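Udp-n-acetylglucosamine pyrophosphorylase (Trypanosoma brucei, PDB 4BQH) probably catalyses the transfer of a uridylyl group from UTP to N-acetylglucosamine 1-phosphate, giving UDP-N-acetylglucosamine and diphosphate. Local coordinates at residues Phe82-Ser86 and Arg97-Leu101; Val306-Arg312 and Ile425-Asp431. All coordinates share one frame. Residue numbers count along the deposited sequence, not the author numbering.

Contact 1: residues Phe82-Ser86 and Arg97-Leu101; sequences FFDIS and RIKNL
A cation-pi pair between a buried phenylalanine and an exposed arginine sets this contact apart: Arg-97 CZ lies 4.1 Å from the centroid of the Phe-83 ring, off-centre at 34° from the ring normal. It joins the short strand 83-84, at the border of the mixed beta sheet of this GT-A-type domain, to helix 95-110. The fully extended Arg-97 (all chi angles near 180°) gives the reach: its NH1 comes to 3.4 Å from Phe-83 CD1, with the guanidinium face turned to the ring.

Phe-83 and Ile-85 both direct their CA-to-CB bonds toward the helix; Ile-85 CA and Ile-98 CA, the nearest pair, are 8.8 Å apart, so side chains alone bridge the gap. The t rotamer of Phe-83 carries its ring to Leu-101 (CE2 to CD1, 3.6 Å) and Ile-98 (CZ to CG1, 4.0 Å), one helical turn being spanned by Arg-97 and Leu-101. Tyr-296 and Val-292 of helix 291-300 also pack on Phe-83. Asp-84, whose CA-to-CB bond points away from the helix, accepts at OD1 from Ser-86 N at 3.0 Å, an Asx turn, and from Ser-86 OG at 2.6 Å. Farther along the apolar seam, Ile-85 CG2 meets Ile-98 CD1 at 3.8 Å.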
loop_
_atom_site.group_PDB
_atom_site.type_symbol
_atom_site.label_atom_id
_atom_site.label_comp_id
_atom_site.label_asym_id
_atom_site.label_seq_id
_atom_site.Cartn_x
_atom_site.Cartn_y
_atom_site.Cartn_z
ATOM N N PHE A 82 21.814 2.315 -5.720
ATOM C CA PHE A 82 20.681 1.677 -5.048
ATOM C C PHE A 82 20.631 0.210 -5.452
ATOM O O PHE A 82 21.191 -0.165 -6.480
ATOM C CB PHE A 82 19.380 2.392 -5.429
ATOM C CG PHE A 82 19.207 2.606 -6.909
ATOM C CD1 PHE A 82 18.579 1.641 -7.708
ATOM C CD2 PHE A 82 19.663 3.779 -7.516
ATOM C CE1 PHE A 82 18.408 1.851 -9.084
ATOM C CE2 PHE A 82 19.504 3.989 -8.877
ATOM C CZ PHE A 82 18.874 3.034 -9.660
ATOM N N PHE A 83 19.943 -0.611 -4.663
ATOM C CA PHE A 83 19.817 -2.040 -4.943
ATOM C C PHE A 83 18.861 -2.180 -6.133
ATOM O O PHE A 83 17.691 -1.756 -6.049
ATOM C CB PHE A 83 19.248 -2.707 -3.686
ATOM C CG PHE A 83 19.220 -4.219 -3.709
ATOM C CD1 PHE A 83 20.193 -4.967 -4.378
ATOM C CD2 PHE A 83 18.224 -4.884 -3.008
ATOM C CE1 PHE A 83 20.152 -6.366 -4.356
ATOM C CE2 PHE A 83 18.174 -6.272 -2.975
ATOM C CZ PHE A 83 19.138 -7.009 -3.657
ATOM N N ASP A 84 19.370 -2.733 -7.233
ATOM C CA ASP A 84 18.600 -2.837 -8.460
ATOM C C ASP A 84 18.410 -4.310 -8.838
ATOM O O ASP A 84 19.334 -4.974 -9.268
ATOM C CB ASP A 84 19.268 -2.028 -9.573
ATOM C CG ASP A 84 18.385 -1.858 -10.813
ATOM O OD1 ASP A 84 17.467 -2.668 -11.026
ATOM O OD2 ASP A 84 18.611 -0.880 -11.557
ATOM N N ILE A 85 17.192 -4.802 -8.667
ATOM C CA ILE A 85 16.857 -6.166 -9.050
ATOM C C ILE A 85 15.765 -6.182 -10.138
ATOM O O ILE A 85 14.946 -7.085 -10.202
ATOM C CB ILE A 85 16.519 -7.009 -7.802
ATOM C CG1 ILE A 85 15.400 -6.364 -6.982
ATOM C CG2 ILE A 85 17.762 -7.158 -6.936
ATOM C CD1 ILE A 85 14.938 -7.183 -5.789
ATOM N N SER A 86 15.832 -5.201 -11.037
ATOM C CA SER A 86 14.711 -4.871 -11.926
ATOM C C SER A 86 14.641 -5.705 -13.207
ATOM O O SER A 86 13.736 -5.511 -14.006
ATOM C CB SER A 86 14.674 -3.365 -12.246
ATOM O OG SER A 86 15.821 -2.975 -12.995
ATOM N N ARG A 97 23.329 -12.649 -2.932
ATOM C CA ARG A 97 22.926 -11.520 -2.082
ATOM C C ARG A 97 21.417 -11.546 -1.871
ATOM O O ARG A 97 20.950 -11.344 -0.749
ATOM C CB ARG A 97 23.339 -10.184 -2.704
ATOM C CG ARG A 97 22.941 -8.988 -1.831
ATOM C CD ARG A 97 23.416 -7.698 -2.450
ATOM N NE ARG A 97 22.948 -6.538 -1.703
ATOM C CZ ARG A 97 22.990 -5.295 -2.163
ATOM N NH1 ARG A 97 23.475 -5.041 -3.376
ATOM N NH2 ARG A 97 22.536 -4.313 -1.414
ATOM N N ILE A 98 20.669 -11.790 -2.953
ATOM C CA ILE A 98 19.204 -11.892 -2.862
ATOM C C ILE A 98 18.773 -13.028 -1.924
ATOM O O ILE A 98 17.910 -12.848 -1.065
ATOM C CB ILE A 98 18.559 -12.069 -4.260
ATOM C CG1 ILE A 98 18.661 -10.752 -5.044
ATOM C CG2 ILE A 98 17.098 -12.489 -4.132
ATOM C CD1 ILE A 98 18.504 -10.888 -6.560
ATOM N N LYS A 99 19.381 -14.201 -2.085
ATOM C CA LYS A 99 19.071 -15.337 -1.230
ATOM C C LYS A 99 19.416 -15.049 0.234
ATOM O O LYS A 99 18.667 -15.438 1.161
ATOM C CB LYS A 99 19.850 -16.578 -1.705
ATOM C CG LYS A 99 19.467 -17.877 -0.997
ATOM C CD LYS A 99 20.045 -19.104 -1.714
ATOM C CE LYS A 99 19.367 -19.318 -3.078
ATOM N NZ LYS A 99 19.663 -20.667 -3.642
ATOM N N ASN A 100 20.534 -14.369 0.457
ATOM C CA ASN A 100 20.921 -14.063 1.823
ATOM C C ASN A 100 19.983 -13.029 2.482
ATOM O O ASN A 100 19.658 -13.157 3.667
ATOM C CB ASN A 100 22.364 -13.606 1.881
ATOM C CG ASN A 100 23.346 -14.742 1.638
ATOM O OD1 ASN A 100 24.487 -14.509 1.233
ATOM N ND2 ASN A 100 22.909 -15.968 1.895
ATOM N N LEU A 101 19.555 -12.037 1.710
ATOM C CA LEU A 101 18.610 -11.034 2.222
ATOM C C LEU A 101 17.264 -11.697 2.523
ATOM O O LEU A 101 16.600 -11.372 3.507
ATOM C CB LEU A 101 18.427 -9.897 1.201
ATOM C CG LEU A 101 19.624 -8.935 1.061
ATOM C CD1 LEU A 101 19.380 -7.988 -0.108
ATOM C CD2 LEU A 101 19.877 -8.114 2.328
#

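Contact 2: residues Val306-Arg312 and Ile425-Asp431; sequences VKTCPKR and IMQVDRD
This is a parallel beta pairing inside the mixed sheet of the GT-A-type domain, where strand 304-309 runs beside strand 423-427, followed by hydrogen bonds and a salt bridge between the segments as they leave the sheet. The short axes approach to 4.7 Å at 35°, and Val-306/Ile-425, Lys-307/Met-426 and Thr-308/Gln-427 are in register, with CA-CA distances of 5.0, 4.9 and 4.8 Å. Three backbone bonds fix the pairing: Met-426 N to Val-306 O (2.8 Å), Thr-308 N to Met-426 O (3.0 Å) and Val-428 N to Thr-308 O (2.8 Å).

On one face, Val-306 CG2 packs on Ile-425 CG1 (3.8 Å), and Thr-308 OG1, in the p rotamer, donates to Gln-427 OE1 (2.7 Å). Lys-307 and Met-426 take the other face, where both touch Phe-293 of helix 291-300; Lys-307 NZ forms salt bridges with Asp-290 and Glu-433.

At the end of its strand, Cys-309 places SG 3.9 Å from Val-428 CG2. Beyond it, Arg-430 NH2 donates to Pro-310 O (2.9 Å), a water joins that oxygen to Arg-430 NE, and Arg-430 NH1 pairs with Glu-316. Arg-312 NH2 forms a salt bridge with Asp-431 OD1 (2.6 Å), reinforced by a second water. Arg-312 NE and Arg-430 NE are 4.3 Å apart, and the carboxylates of Asp-431 and Glu-316 imply that this close approach of like charges is compensated.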
loop_
_atom_site.group_PDB
_atom_site.type_symbol
_atom_site.label_atom_id
_atom_site.label_comp_id
_atom_site.label_asym_id
_atom_site.label_seq_id
_atom_site.Cartn_x
_atom_site.Cartn_y
_atom_site.Cartn_z
ATOM N N VAL A 306 11.977 2.347 -0.090
ATOM C CA VAL A 306 10.923 2.454 -1.098
ATOM C C VAL A 306 11.208 1.511 -2.254
ATOM O O VAL A 306 12.387 1.311 -2.675
ATOM C CB VAL A 306 10.739 3.896 -1.632
ATOM C CG1 VAL A 306 10.393 4.835 -0.464
ATOM C CG2 VAL A 306 11.999 4.377 -2.349
ATOM N N LYS A 307 10.138 0.913 -2.770
ATOM C CA LYS A 307 10.274 0.199 -4.038
ATOM C C LYS A 307 9.950 1.121 -5.195
ATOM O O LYS A 307 8.995 1.894 -5.140
ATOM C CB LYS A 307 9.329 -1.001 -4.108
ATOM C CG LYS A 307 9.909 -2.229 -3.443
ATOM C CD LYS A 307 8.940 -3.390 -3.668
ATOM C CE LYS A 307 9.508 -4.661 -3.067
ATOM N NZ LYS A 307 8.464 -5.737 -3.024
ATOM N N THR A 308 10.729 1.005 -6.256
ATOM C CA THR A 308 10.576 1.870 -7.435
ATOM C C THR A 308 10.761 1.009 -8.668
ATOM O O THR A 308 11.314 -0.088 -8.573
ATOM C CB THR A 308 11.634 2.984 -7.446
ATOM O OG1 THR A 308 12.948 2.405 -7.379
ATOM C CG2 THR A 308 11.439 3.891 -6.221
ATOM N N CYS A 309 10.307 1.503 -9.815
ATOM C CA CYS A 309 10.474 0.798 -11.090
ATOM C C CYS A 309 11.036 1.775 -12.138
ATOM O O CYS A 309 10.747 2.970 -12.071
ATOM C CB CYS A 309 9.099 0.296 -11.579
ATOM S SG CYS A 309 8.425 -0.986 -10.495
ATOM N N PRO A 310 11.792 1.270 -13.130
ATOM C CA PRO A 310 12.136 2.141 -14.256
ATOM C C PRO A 310 10.861 2.713 -14.919
ATOM O O PRO A 310 9.823 2.035 -14.964
ATOM C CB PRO A 310 12.858 1.204 -15.245
ATOM C CG PRO A 310 13.166 -0.052 -14.490
ATOM C CD PRO A 310 12.241 -0.126 -13.319
ATOM N N LYS A 311 10.923 3.932 -15.434
ATOM C CA LYS A 311 9.785 4.489 -16.177
ATOM C C LYS A 311 9.561 3.712 -17.474
ATOM O O LYS A 311 10.513 3.220 -18.067
ATOM C CB LYS A 311 9.978 5.978 -16.501
ATOM C CG LYS A 311 10.154 6.844 -15.252
ATOM C CD LYS A 311 9.384 8.151 -15.321
ATOM C CE LYS A 311 9.520 8.882 -16.643
ATOM N NZ LYS A 311 8.774 10.165 -16.717
ATOM N N ARG A 312 8.304 3.620 -17.897
ATOM C CA ARG A 312 7.962 2.942 -19.153
ATOM C C ARG A 312 8.435 3.716 -20.389
ATOM O O ARG A 312 8.731 3.131 -21.446
ATOM C CB ARG A 312 6.456 2.653 -19.196
ATOM C CG ARG A 312 6.107 1.322 -18.554
ATOM C CD ARG A 312 6.334 0.190 -19.557
ATOM N NE ARG A 312 6.855 -0.998 -18.894
ATOM C CZ ARG A 312 6.101 -2.011 -18.492
ATOM N NH1 ARG A 312 4.794 -1.983 -18.723
ATOM N NH2 ARG A 312 6.657 -3.047 -17.872
ATOM N N ILE A 425 16.496 2.882 -1.612
ATOM C CA ILE A 425 15.655 2.572 -2.774
ATOM C C ILE A 425 15.939 1.137 -3.190
ATOM O O ILE A 425 17.117 0.718 -3.253
ATOM C CB ILE A 425 16.032 3.482 -3.952
ATOM C CG1 ILE A 425 15.526 4.911 -3.673
ATOM C CG2 ILE A 425 15.453 2.924 -5.271
ATOM C CD1 ILE A 425 16.097 5.979 -4.599
ATOM N N MET A 426 14.875 0.389 -3.497
ATOM C CA MET A 426 15.009 -0.939 -4.106
ATOM C C MET A 426 14.274 -0.886 -5.457
ATOM O O MET A 426 13.063 -0.756 -5.495
ATOM C CB MET A 426 14.441 -2.033 -3.188
ATOM C CG MET A 426 14.685 -3.452 -3.707
ATOM S SD MET A 426 14.282 -4.671 -2.421
ATOM C CE MET A 426 12.555 -4.687 -2.505
ATOM N N GLN A 427 15.040 -0.915 -6.542
ATOM C CA GLN A 427 14.472 -0.830 -7.891
ATOM C C GLN A 427 14.086 -2.255 -8.304
ATOM O O GLN A 427 14.941 -3.120 -8.358
ATOM C CB GLN A 427 15.484 -0.221 -8.867
ATOM C CG GLN A 427 14.970 -0.071 -10.310
ATOM C CD GLN A 427 14.495 1.340 -10.645
ATOM O OE1 GLN A 427 13.674 1.926 -9.930
ATOM N NE2 GLN A 427 15.008 1.887 -11.750
ATOM N N VAL A 428 12.803 -2.466 -8.584
ATOM C CA VAL A 428 12.255 -3.801 -8.839
ATOM C C VAL A 428 11.655 -3.885 -10.250
ATOM O O VAL A 428 11.467 -2.876 -10.921
ATOM C CB VAL A 428 11.199 -4.235 -7.778
ATOM C CG1 VAL A 428 11.812 -4.296 -6.387
ATOM C CG2 VAL A 428 9.964 -3.317 -7.788
ATOM N N ASP A 429 11.351 -5.118 -10.648
ATOM C CA ASP A 429 10.799 -5.464 -11.935
ATOM C C ASP A 429 9.289 -5.175 -11.944
ATOM O O ASP A 429 8.526 -5.881 -11.292
ATOM C CB ASP A 429 11.085 -6.971 -12.118
ATOM C CG ASP A 429 10.992 -7.432 -13.548
ATOM O OD1 ASP A 429 10.046 -7.002 -14.254
ATOM O OD2 ASP A 429 11.870 -8.273 -13.938
ATOM N N ARG A 430 8.855 -4.175 -12.711
ATOM C CA ARG A 430 7.466 -3.706 -12.667
ATOM C C ARG A 430 6.492 -4.845 -12.935
ATOM O O ARG A 430 5.482 -4.996 -12.265
ATOM C CB ARG A 430 7.229 -2.570 -13.679
ATOM C CG ARG A 430 5.803 -2.016 -13.642
ATOM C CD ARG A 430 5.543 -1.061 -14.804
ATOM N NE ARG A 430 6.439 0.094 -14.773
ATOM C CZ ARG A 430 6.039 1.372 -14.728
ATOM N NH1 ARG A 430 4.748 1.687 -14.678
ATOM N NH2 ARG A 430 6.950 2.342 -14.723
ATOM N N ASP A 431 6.828 -5.654 -13.927
ATOM C CA ASP A 431 5.909 -6.689 -14.348
ATOM C C ASP A 431 5.791 -7.834 -13.342
ATOM O O ASP A 431 4.898 -8.667 -13.485
ATOM C CB ASP A 431 6.269 -7.166 -15.751
ATOM C CG ASP A 431 5.920 -6.134 -16.825
ATOM O OD1 ASP A 431 5.573 -4.977 -16.515
ATOM O OD2 ASP A 431 5.976 -6.490 -18.003
HETATM O O HOH W 1 9.157 -0.451 -15.674
HETATM O O HOH W 2 3.370 -3.189 -16.690
#

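From the N terminus, contact 1 closes first: the chain leaves strand 83-84 and, after ten mostly helical residues, returns on helix 95-110. Contact 2 opens only later and spans 112 residues between its segments, so the two are in series, neither nested nor crossed. They meet in space, with centres about 12 Å apart, because strand 423-427 lies between strands 83-84 and 304-309 and runs parallel to both. Gln-427 is the junction: its N lies 2.8 Å from Phe-83 O and its O 2.8 Å from Ile-85 N, both probable hydrogen bonds. Helix 291-300 touches Phe-83 and Met-426 through Tyr-296, uniting the two contacts.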